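Local coordinates for protein amidohydrolase (Brucella melitensis biovar Abortus, PDB 4F0L) that probably catalyses a metal-dependent hydrolytic deamination, as an amidohydrolase with a TIM-barrel catalytic domain that holds an iron(III) ion, at residues A108-L113 with A151-T156; S256-V261 with L265-V270. One frame throughout, in Å; residues are numbered along the deposited sequence.

How the contacts relate
Contact 1 (108-113 with 151-156) precedes contact 2 (256-261 with 265-270) along the chain. Their centres are 36 Å apart on opposite sides of the chain's centre, and about 25 Å separates their nearest atoms. Both belong to the amidohydrolase barrel. Contact 1 joins helices 103-119 and 145-157, from the successive connections 56-66 to 122-129 and 122-129 to 160-167. Contact 2 lies within and around helix 260-267, between parallel strands 238-242 and 274-276. The two are thus separate parts of the helical layer, each belonging to a connection that starts from a strand carrying an iron(III) ligand: His-65 on 56-66 and His-241 on 238-242.

Contact 1: A108-L113 with A151-T156; sequences AVALRL and AAAATT
Ala-153 meets helix 103-119 with its methyl, which is set between Ala-110 and Leu-111. Its CB lies 3.6 Å from Ala-110 CB and 3.5 Å from Leu-111 N, so the methyl rests partly on backbone and not just on side chains. Leu-111 CB adds a looser apolar approach, 4.1 Å from Ala-153 CB. The small residues let the helices come close: the axes of 108-113 and 151-156 approach to 8.3 Å, and the CA atoms of Leu-111 and Ala-153 to 4.6 Å.

Toward the C-terminal end of 151-156, the contact passes to the forked end of Leu-111. Here CG stands anti to the backbone N (chi1 176°), which carries the branch along the interface beyond the alanine. CD1 reaches 3.6 Å from Ala-153 O, and both CD1 and CD2 lie 3.9 Å from Thr-156 CG2. One threonine methyl thus meets both leucine methyls, with the two side chains crossing at about a right angle. Thr-156 offers that methyl because OG1 is beside the backbone N (chi1 -59°), which leaves CG2 anti to it. The side chains meet one another through carbon atoms alone.

Part of the second shell comes from the C-terminal helix 442-457, whose Ala-445 touches Leu-111; Leu-441, just before that helix, packs on Thr-156. The segments run in broadly the same direction, with a signed crossing angle of -35°. This suits neighbouring helices of a beta/alpha barrel: 103-119, after helix 88-100, completes the connection from strand 56-66 to 122-129, while 145-157 follows 122-129 and leads into the adjacent parallel strand 160-167.

Contact 2: S256-V261 with L265-V270; sequences SGKRPV and LDHQDV
Lys-258 CE approaches the imidazole of His-267 obliquely, 4.5 Å from CE1, a loose contact. The stronger partnerships of that ring lie with Trp-263, whose ring stacks with it and whose carbonyl oxygen is hydrogen-bonded to ND1. The second flat group, the Asp-266 carboxylate, is met through OD2, which forms a salt bridge with Lys-258 NZ. The modelled separation of 2.4 Å between NZ and OD2 is very short, and its exact value is doubtful. As modelled, the lysine chain bends at its last torsion, bringing NZ to OD2. This ion pair bridges the loop before helix 260-267 and the helix's last turn, on an exposed surface.

Inside the helix, Leu-265 N donates to Val-261 O at 2.8 Å with an N-H...O angle of 166°, a regular i to i+4 bond. The two side chains run alongside one another in a common direction. Val-261 CG1 comes 3.9 Å from Leu-265 CD1, while Leu-265 CG sits 3.3 Å from Val-261 O.

The approach to the helix is shaped by an ST turn, in which Ser-256 OG accepts from Lys-258 N at 3.0 Å. Arg-259 then occupies the N-cap, where its backbone N is bonded to Glu-262 OE1. Helices 246-256 and 260-267 both lie in the crossover between the adjacent parallel strands 238-242 and 274-276, as in a beta/alpha barrel. Val-261 packs on Val-242 of the first strand, and Leu-265 touches His-289 of helix 284-293.

Contact 1: A108-L113 with A151-T156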
loop_
_atom_site.group_PDB
_atom_site.type_symbol
_atom_site.label_atom_id
_atom_site.label_comp_id
_atom_site.label_asym_id
_atom_site.label_seq_id
_atom_site.Cartn_x
_atom_site.Cartn_y
_atom_site.Cartn_z
ATOM N N ALA B 108 15.973 -1.019 22.051
ATOM C CA ALA B 108 14.911 -2.009 21.812
ATOM C C ALA B 108 14.037 -1.677 20.618
ATOM O O ALA B 108 13.759 -2.549 19.776
ATOM C CB ALA B 108 14.041 -2.174 23.049
ATOM N N VAL B 109 13.602 -0.429 20.530
ATOM C CA VAL B 109 12.831 0.051 19.392
ATOM C C VAL B 109 13.626 -0.034 18.072
ATOM O O VAL B 109 13.116 -0.562 17.074
ATOM C CB VAL B 109 12.334 1.476 19.620
ATOM C CG1 VAL B 109 11.670 2.029 18.369
ATOM C CG2 VAL B 109 11.375 1.503 20.822
ATOM N N ALA B 110 14.863 0.474 18.080
ATOM C CA ALA B 110 15.697 0.413 16.879
ATOM C C ALA B 110 15.964 -1.029 16.441
ATOM O O ALA B 110 15.943 -1.334 15.263
ATOM C CB ALA B 110 17.013 1.135 17.121
ATOM N N LEU B 111 16.229 -1.918 17.385
ATOM C CA LEU B 111 16.430 -3.316 17.017
ATOM C C LEU B 111 15.217 -3.891 16.307
ATOM O O LEU B 111 15.357 -4.486 15.214
ATOM C CB LEU B 111 16.845 -4.188 18.212
ATOM C CG LEU B 111 16.977 -5.693 17.920
ATOM C CD1 LEU B 111 18.032 -5.950 16.863
ATOM C CD2 LEU B 111 17.264 -6.492 19.194
ATOM N N ARG B 112 14.025 -3.704 16.876
ATOM C CA ARG B 112 12.836 -4.311 16.289
ATOM C C ARG B 112 12.519 -3.696 14.927
ATOM O O ARG B 112 12.050 -4.387 14.025
ATOM C CB ARG B 112 11.641 -4.195 17.232
ATOM C CG ARG B 112 10.400 -4.927 16.781
ATOM C CD ARG B 112 10.653 -6.439 16.699
ATOM N NE ARG B 112 9.555 -7.208 16.102
ATOM C CZ ARG B 112 9.332 -7.339 14.782
ATOM N NH1 ARG B 112 10.113 -6.774 13.882
ATOM N NH2 ARG B 112 8.304 -8.049 14.367
ATOM N N LEU B 113 12.784 -2.409 14.785
ATOM C CA LEU B 113 12.697 -1.745 13.481
ATOM C C LEU B 113 13.644 -2.316 12.433
ATOM O O LEU B 113 13.245 -2.591 11.281
ATOM C CB LEU B 113 13.005 -0.276 13.634
ATOM C CG LEU B 113 13.166 0.470 12.312
ATOM C CD1 LEU B 113 11.906 0.378 11.466
ATOM C CD2 LEU B 113 13.634 1.931 12.525
ATOM N N ALA B 151 23.889 1.957 17.006
ATOM C CA ALA B 151 24.904 1.061 16.525
ATOM C C ALA B 151 24.820 -0.339 17.166
ATOM O O ALA B 151 25.004 -1.334 16.463
ATOM C CB ALA B 151 26.279 1.662 16.690
ATOM N N ALA B 152 24.522 -0.414 18.459
ATOM C CA ALA B 152 24.315 -1.690 19.120
ATOM C C ALA B 152 23.130 -2.424 18.521
ATOM O O ALA B 152 23.214 -3.654 18.299
ATOM C CB ALA B 152 24.130 -1.535 20.633
ATOM N N ALA B 153 22.030 -1.692 18.264
ATOM C CA ALA B 153 20.841 -2.284 17.655
ATOM C C ALA B 153 21.161 -2.820 16.238
ATOM O O ALA B 153 20.881 -3.981 15.916
ATOM C CB ALA B 153 19.699 -1.260 17.609
ATOM N N ALA B 154 21.801 -2.000 15.421
ATOM C CA ALA B 154 22.195 -2.442 14.088
ATOM C C ALA B 154 23.111 -3.686 14.132
ATOM O O ALA B 154 22.937 -4.621 13.326
ATOM C CB ALA B 154 22.876 -1.304 13.312
ATOM N N THR B 155 24.075 -3.701 15.068
ATOM C CA THR B 155 24.981 -4.821 15.227
ATOM C C THR B 155 24.234 -6.095 15.586
ATOM O O THR B 155 24.458 -7.155 14.981
ATOM C CB THR B 155 26.061 -4.549 16.293
ATOM O OG1 THR B 155 26.817 -3.415 15.889
ATOM C CG2 THR B 155 27.014 -5.774 16.464
ATOM N N THR B 156 23.318 -5.991 16.535
ATOM C CA THR B 156 22.554 -7.155 16.950
ATOM C C THR B 156 21.704 -7.656 15.783
ATOM O O THR B 156 21.582 -8.874 15.572
ATOM C CB THR B 156 21.620 -6.839 18.145
ATOM O OG1 THR B 156 22.390 -6.378 19.239
ATOM C CG2 THR B 156 20.777 -8.064 18.558
#

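Contact 2: S256-V261 with L265-V270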
loop_
_atom_site.group_PDB
_atom_site.type_symbol
_atom_site.label_atom_id
_atom_site.label_comp_id
_atom_site.label_asym_id
_atom_site.label_seq_id
_atom_site.Cartn_x
_atom_site.Cartn_y
_atom_site.Cartn_z
ATOM N N SER B 256 14.727 34.643 2.344
ATOM C CA SER B 256 15.885 34.780 1.449
ATOM C C SER B 256 15.579 35.254 0.031
ATOM O O SER B 256 16.510 35.610 -0.702
ATOM C CB SER B 256 16.588 33.436 1.307
ATOM O OG SER B 256 15.757 32.517 0.605
ATOM N N GLY B 257 14.298 35.239 -0.360
ATOM C CA GLY B 257 13.907 35.492 -1.743
ATOM C C GLY B 257 14.066 34.255 -2.616
ATOM O O GLY B 257 13.845 34.307 -3.814
ATOM N N LYS B 258 14.453 33.133 -2.016
ATOM C CA LYS B 258 14.748 31.901 -2.757
ATOM C C LYS B 258 13.997 30.708 -2.148
ATOM O O LYS B 258 13.674 30.688 -0.956
ATOM C CB LYS B 258 16.246 31.585 -2.730
ATOM C CG LYS B 258 17.122 32.504 -3.564
ATOM C CD LYS B 258 18.601 32.229 -3.291
ATOM C CE LYS B 258 19.531 33.286 -3.877
ATOM N NZ LYS B 258 20.402 32.768 -4.970
ATOM N N ARG B 259 13.736 29.717 -2.987
ATOM C CA ARG B 259 13.143 28.462 -2.529
ATOM C C ARG B 259 14.235 27.621 -1.865
ATOM O O ARG B 259 15.425 27.920 -1.983
ATOM C CB ARG B 259 12.515 27.717 -3.711
ATOM C CG ARG B 259 11.444 28.478 -4.496
ATOM C CD ARG B 259 11.141 27.748 -5.822
ATOM N NE ARG B 259 10.616 26.398 -5.551
ATOM C CZ ARG B 259 9.333 26.123 -5.326
ATOM N NH1 ARG B 259 8.405 27.084 -5.400
ATOM N NH2 ARG B 259 8.974 24.894 -5.025
ATOM N N PRO B 260 13.846 26.568 -1.125
ATOM C CA PRO B 260 14.861 25.839 -0.355
ATOM C C PRO B 260 15.945 25.149 -1.203
ATOM O O PRO B 260 17.131 25.346 -0.946
ATOM C CB PRO B 260 14.027 24.830 0.467
ATOM C CG PRO B 260 12.714 25.553 0.626
ATOM C CD PRO B 260 12.483 26.247 -0.690
ATOM N N VAL B 261 15.574 24.347 -2.201
ATOM C CA VAL B 261 16.604 23.583 -2.917
ATOM C C VAL B 261 17.490 24.599 -3.652
ATOM O O VAL B 261 18.699 24.526 -3.611
ATOM C CB VAL B 261 16.011 22.532 -3.889
ATOM C CG1 VAL B 261 17.117 21.953 -4.773
ATOM C CG2 VAL B 261 15.250 21.445 -3.107
ATOM N N LEU B 265 21.471 24.918 -3.361
ATOM C CA LEU B 265 22.369 24.751 -4.517
ATOM C C LEU B 265 23.246 25.999 -4.732
ATOM O O LEU B 265 24.383 25.888 -5.176
ATOM C CB LEU B 265 21.581 24.440 -5.785
ATOM C CG LEU B 265 20.810 23.113 -5.770
ATOM C CD1 LEU B 265 20.060 22.927 -7.077
ATOM C CD2 LEU B 265 21.786 21.969 -5.500
ATOM N N ASP B 266 22.714 27.170 -4.390
ATOM C CA ASP B 266 23.460 28.428 -4.534
ATOM C C ASP B 266 24.489 28.664 -3.433
ATOM O O ASP B 266 25.463 29.397 -3.663
ATOM C CB ASP B 266 22.521 29.642 -4.540
ATOM C CG ASP B 266 21.697 29.758 -5.816
ATOM O OD1 ASP B 266 21.940 28.997 -6.776
ATOM O OD2 ASP B 266 20.817 30.636 -5.871
ATOM N N HIS B 267 24.299 28.072 -2.255
ATOM C CA HIS B 267 25.184 28.362 -1.113
ATOM C C HIS B 267 26.082 27.238 -0.690
ATOM O O HIS B 267 26.925 27.421 0.182
ATOM C CB HIS B 267 24.365 28.812 0.085
ATOM C CG HIS B 267 23.757 30.167 -0.092
ATOM N ND1 HIS B 267 22.575 30.353 -0.705
ATOM C CD2 HIS B 267 24.224 31.428 0.256
ATOM C CE1 HIS B 267 22.289 31.663 -0.726
ATOM N NE2 HIS B 267 23.301 32.321 -0.147
ATOM N N GLN B 268 25.892 26.051 -1.250
ATOM C CA GLN B 268 26.761 24.925 -0.943
ATOM C C GLN B 268 27.181 24.287 -2.256
ATOM O O GLN B 268 26.472 24.366 -3.262
ATOM C CB GLN B 268 26.034 23.914 -0.057
ATOM C CG GLN B 268 25.760 24.396 1.356
ATOM C CD GLN B 268 27.031 24.531 2.190
ATOM O OE1 GLN B 268 27.987 23.764 2.031
ATOM N NE2 GLN B 268 27.055 25.521 3.076
ATOM N N ASP B 269 28.353 23.669 -2.242
ATOM C CA ASP B 269 28.831 22.868 -3.373
ATOM C C ASP B 269 28.133 21.494 -3.377
ATOM O O ASP B 269 28.700 20.501 -2.900
ATOM C CB ASP B 269 30.354 22.699 -3.246
ATOM C CG ASP B 269 30.981 22.063 -4.473
ATOM O OD1 ASP B 269 30.365 22.107 -5.563
ATOM O OD2 ASP B 269 32.100 21.517 -4.341
ATOM N N VAL B 270 26.907 21.432 -3.889
ATOM C CA VAL B 270 26.090 20.203 -3.786
ATOM C C VAL B 270 26.569 19.200 -4.827
ATOM O O VAL B 270 26.740 19.551 -5.974
ATOM C CB VAL B 270 24.588 20.507 -3.946
ATOM C CG1 VAL B 270 23.726 19.234 -3.893
ATOM C CG2 VAL B 270 24.131 21.472 -2.855
#